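Local atomic coordinates of uncharacterized protein (Enterococcus faecalis, PDB entry 3CEX), a protein that is of unknown function but belongs to the DinB superfamily of helical-bundle proteins. Residues 68-72 and 73-77; 36-39 and 40-43. All blocks are in the same frame, centred on the assembly; numbering follows the deposited sequence.

Interaction 1. Residues 68-72 and 73-77; sequences LWLSQ and HWTEK
Trp-69 and Trp-74, together with Thr-75 and Gln-72, build a tight corner in which the short helix 68-71 gives way to the next one, 74-78, beside the helical bundle expected of a DinB-like protein. His-73 makes the bend: its backbone takes the left-handed helical conformation and sets it at the N-cap of the second helix. Across the bend, Trp-69 O receives Thr-75 N at 2.9 Å, while Leu-70 O is met by His-73 N.

The indole of Trp-69 comes back over the start of the second helix because CG stands opposite the backbone N (chi1 -177°). Thr-75 crosses it at roughly a right angle, and its CB lies 3.7 Å from the centroid of the five-membered ring, a CH-pi contact over one face. On the six-membered half, Trp-69 CE3 packs against Trp-74 CB at 3.8 Å. The polar ends are fixed together as well: Trp-69 NE1 and Thr-75 OG1 each bond to a different carboxylate oxygen of Asp-84, and Arg-53 forms a cation-pi contact with Trp-69.

The His-73 ring turns one face to Leu-70 O, and its ND1 gives a hydrogen bond to Glu-76 OE2 at 3.2 Å, joining the N-cap residue to the first turn that follows it. Trp-74 instead presents its ring edge to the start of the first helix, CD1 standing 3.3 Å from Leu-68 O. Gln-72, extended beyond CG, runs alongside this indole in the same direction, the amide and ring planes 54° apart. Its OE1 accepts Trp-74 NE1 at 2.9 Å through a lone pair in the amide plane, although the oxygen sits 21° out of the indole plane.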
# COMPACT_ATOMS: atom_id res chain seq x y z
N LEU A 68 21.48 -8.48 2.04
CA LEU A 68 21.84 -8.35 3.45
C LEU A 68 21.48 -9.59 4.25
O LEU A 68 22.16 -9.92 5.24
CB LEU A 68 21.16 -7.13 4.09
CG LEU A 68 21.32 -5.79 3.40
CD1 LEU A 68 20.41 -4.79 4.08
CD2 LEU A 68 22.77 -5.30 3.37
N TRP A 69 20.40 -10.26 3.83
CA TRP A 69 19.95 -11.53 4.43
C TRP A 69 21.15 -12.45 4.70
O TRP A 69 21.24 -13.06 5.77
CB TRP A 69 18.97 -12.22 3.48
CG TRP A 69 18.36 -13.50 3.98
CD1 TRP A 69 18.54 -14.75 3.46
CD2 TRP A 69 17.47 -13.67 5.10
NE1 TRP A 69 17.80 -15.67 4.16
CE2 TRP A 69 17.16 -15.05 5.18
CE3 TRP A 69 16.93 -12.80 6.04
CZ2 TRP A 69 16.30 -15.57 6.16
CZ3 TRP A 69 16.06 -13.30 7.00
CH2 TRP A 69 15.77 -14.68 7.06
N LEU A 70 22.02 -12.53 3.69
CA LEU A 70 23.28 -13.25 3.73
C LEU A 70 24.46 -12.39 4.20
O LEU A 70 25.16 -12.73 5.15
CB LEU A 70 23.60 -13.80 2.34
CG LEU A 70 22.64 -14.86 1.78
CD1 LEU A 70 23.17 -15.32 0.41
CD2 LEU A 70 22.47 -16.06 2.73
N SER A 71 24.68 -11.27 3.52
CA SER A 71 25.87 -10.44 3.78
C SER A 71 25.97 -9.86 5.21
O SER A 71 27.06 -9.68 5.72
CB SER A 71 25.96 -9.30 2.76
OG SER A 71 25.18 -8.18 3.16
N GLN A 72 24.83 -9.58 5.84
CA GLN A 72 24.81 -9.15 7.25
C GLN A 72 24.36 -10.29 8.19
O GLN A 72 24.18 -10.09 9.38
CB GLN A 72 23.89 -7.95 7.43
CG GLN A 72 24.46 -6.64 6.91
CD GLN A 72 23.50 -5.48 7.04
OE1 GLN A 72 22.38 -5.62 7.51
NE2 GLN A 72 23.93 -4.32 6.58
N HIS A 73 24.18 -11.49 7.64
CA HIS A 73 23.87 -12.67 8.43
C HIS A 73 22.53 -12.64 9.16
O HIS A 73 22.37 -13.29 10.18
CB HIS A 73 25.06 -12.97 9.36
CG HIS A 73 26.34 -13.09 8.61
ND1 HIS A 73 26.57 -14.13 7.73
CD2 HIS A 73 27.40 -12.26 8.51
CE1 HIS A 73 27.75 -13.95 7.16
NE2 HIS A 73 28.27 -12.83 7.62
N TRP A 74 21.55 -11.96 8.59
CA TRP A 74 20.20 -12.03 9.16
C TRP A 74 19.64 -13.44 9.14
O TRP A 74 18.92 -13.84 10.05
CB TRP A 74 19.25 -11.06 8.46
CG TRP A 74 19.63 -9.63 8.61
CD1 TRP A 74 20.23 -8.85 7.67
CD2 TRP A 74 19.45 -8.81 9.76
NE1 TRP A 74 20.41 -7.59 8.16
CE2 TRP A 74 19.95 -7.53 9.44
CE3 TRP A 74 18.89 -9.01 11.02
CZ2 TRP A 74 19.93 -6.47 10.34
CZ3 TRP A 74 18.88 -7.96 11.92
CH2 TRP A 74 19.39 -6.71 11.58
N THR A 75 19.98 -14.22 8.13
CA THR A 75 19.52 -15.61 8.07
C THR A 75 19.84 -16.42 9.34
O THR A 75 19.04 -17.22 9.77
CB THR A 75 20.02 -16.35 6.82
OG1 THR A 75 19.37 -17.63 6.76
CG2 THR A 75 21.54 -16.56 6.85
N GLU A 76 21.01 -16.20 9.93
CA GLU A 76 21.40 -16.87 11.20
C GLU A 76 20.64 -16.36 12.43
O GLU A 76 20.39 -17.11 13.35
CB GLU A 76 22.90 -16.71 11.47
CG GLU A 76 23.79 -17.46 10.47
CD GLU A 76 24.24 -16.60 9.30
OE1 GLU A 76 23.56 -15.61 8.97
OE2 GLU A 76 25.29 -16.92 8.70
N LYS A 77 20.25 -15.09 12.44
CA LYS A 77 19.45 -14.52 13.54
C LYS A 77 18.03 -15.02 13.53
O LYS A 77 17.44 -15.25 14.59
CB LYS A 77 19.40 -13.00 13.43
CG LYS A 77 20.76 -12.30 13.40
CD LYS A 77 21.61 -12.66 14.56
CE LYS A 77 21.04 -12.20 15.87
NZ LYS A 77 22.12 -12.40 16.90

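Interaction 2. Residues 36-39 and 40-43; sequences MPAP and LIKS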
# COMPACT_ATOMS: atom_id res chain seq x y z
N MSE A 36 -0.68 -16.90 12.46
CA MSE A 36 -1.35 -16.74 11.17
C MSE A 36 -2.80 -17.14 11.31
O MSE A 36 -3.09 -18.29 11.67
CB MSE A 36 -0.55 -17.36 10.00
CG MSE A 36 -0.64 -18.78 9.73
SE MSE A 36 0.37 -19.12 8.04
CE MSE A 36 -0.96 -18.72 6.69
N PRO A 37 -3.73 -16.17 11.16
CA PRO A 37 -5.13 -16.46 11.45
C PRO A 37 -5.90 -17.38 10.47
O PRO A 37 -6.99 -17.83 10.81
CB PRO A 37 -5.78 -15.06 11.55
CG PRO A 37 -4.89 -14.13 10.90
CD PRO A 37 -3.52 -14.76 10.79
N ALA A 38 -5.32 -17.69 9.31
CA ALA A 38 -6.01 -18.52 8.30
C ALA A 38 -5.00 -18.92 7.25
O ALA A 38 -3.96 -18.28 7.10
CB ALA A 38 -7.18 -17.74 7.65
N PRO A 39 -5.29 -20.00 6.50
CA PRO A 39 -4.35 -20.45 5.46
C PRO A 39 -3.82 -19.38 4.51
O PRO A 39 -2.64 -19.44 4.13
CB PRO A 39 -5.15 -21.53 4.70
CG PRO A 39 -6.06 -22.08 5.75
CD PRO A 39 -6.43 -20.93 6.64
N LEU A 40 -4.66 -18.39 4.17
CA LEU A 40 -4.33 -17.37 3.17
C LEU A 40 -4.11 -15.99 3.78
O LEU A 40 -3.93 -15.03 3.04
CB LEU A 40 -5.45 -17.28 2.10
CG LEU A 40 -5.87 -18.59 1.42
CD1 LEU A 40 -7.05 -18.44 0.46
CD2 LEU A 40 -4.67 -19.19 0.71
N ILE A 41 -4.16 -15.90 5.10
CA ILE A 41 -3.92 -14.69 5.82
C ILE A 41 -2.59 -14.86 6.57
O ILE A 41 -2.50 -15.65 7.53
CB ILE A 41 -5.06 -14.38 6.80
CG1 ILE A 41 -6.40 -14.34 6.08
CG2 ILE A 41 -4.75 -13.09 7.58
CD1 ILE A 41 -6.50 -13.27 4.98
N LYS A 42 -1.56 -14.19 6.09
CA LYS A 42 -0.22 -14.22 6.68
C LYS A 42 -0.15 -13.54 8.06
O LYS A 42 -0.89 -12.59 8.36
CB LYS A 42 0.80 -13.59 5.71
CG LYS A 42 0.88 -14.20 4.27
CD LYS A 42 1.46 -15.64 4.29
CE LYS A 42 1.98 -16.04 2.90
NZ LYS A 42 0.90 -16.42 1.92
N SER A 43 0.73 -14.05 8.91
CA SER A 43 1.06 -13.42 10.18
C SER A 43 1.74 -12.10 9.96
O SER A 43 2.31 -11.86 8.88
CB SER A 43 1.99 -14.32 11.01
OG SER A 43 3.28 -14.46 10.44
O HOH W 1 -0.56 -18.41 2.84
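Selenomethionine Met-36 lies beside the far end of a compact loop, its CB 3.7 Å from Ser-43 N. CG takes the position between the backbone N and the carbonyl carbon (chi1 82°), and a bend at chi3 (-85°) then brings the terminal CE within 3.5 Å of Ile-41 O, on the returning limb of the loop.

Pro-37 comes next and crosses Ile-41 at about a right angle. Its ring carbon CG presses on Ile-41 CG2 at 3.5 Å, closer than ordinary van der Waals contact. Ala-38 begins a type I beta turn that ends at Ile-41. Ala-38 O accepts Ile-41 N at 3.1 Å, with the donor standing above the carbonyl plane, and the two residues form a single antiparallel hydrogen-bonded bridge. The methyl of Ala-38 also packs on Ile-41 CG1, which makes Ile-41 the apolar partner of two successive residues.

Pro-39 occupies the first corner of the turn, ahead of Leu-40. Its carbonyl oxygen accepts a hydrogen bond from a water at 2.7 Å, and that water in turn accepts one from Lys-42 NZ, a bridge that draws the lysine back toward the turn.

The loop joins helix 30-33 to helix 44-62, which Ser-43 caps through OG to Trp-46 N. Pro-37 and Ile-41 rest on helix 144-170 near Thr-165, whose OG1 is bonded to Lys-42 O. The second subunit adds Arg-167 and Tyr-164, which bond to Leu-40 O and Lys-42 N, placing the loop at the dimer interface between helix 144-170 of its own chain and that of its partner.

How the interactions relate
From the N terminus the chain reaches interaction 2 first: residues 36-43 close the loop that follows helix 30-33 and lead directly into helix 44-62. That helix carries the chain toward interaction 1, where residues 68-77 close the corner between two short helices. The contacts therefore come in series, neither nested nor crossed, with centres about 25 Å apart and nearest atoms about 13 Å apart. They anchor to different parts of the fold: 36-43 to helix 144-170 and the second subunit, 68-77 to Arg-53 of helix 44-62 and to helix 104-124. Helix 44-62 is thus capped in one contact, while in the other its Asp-56 side chain accepts the backbone N-H groups of Leu-68 and Trp-69.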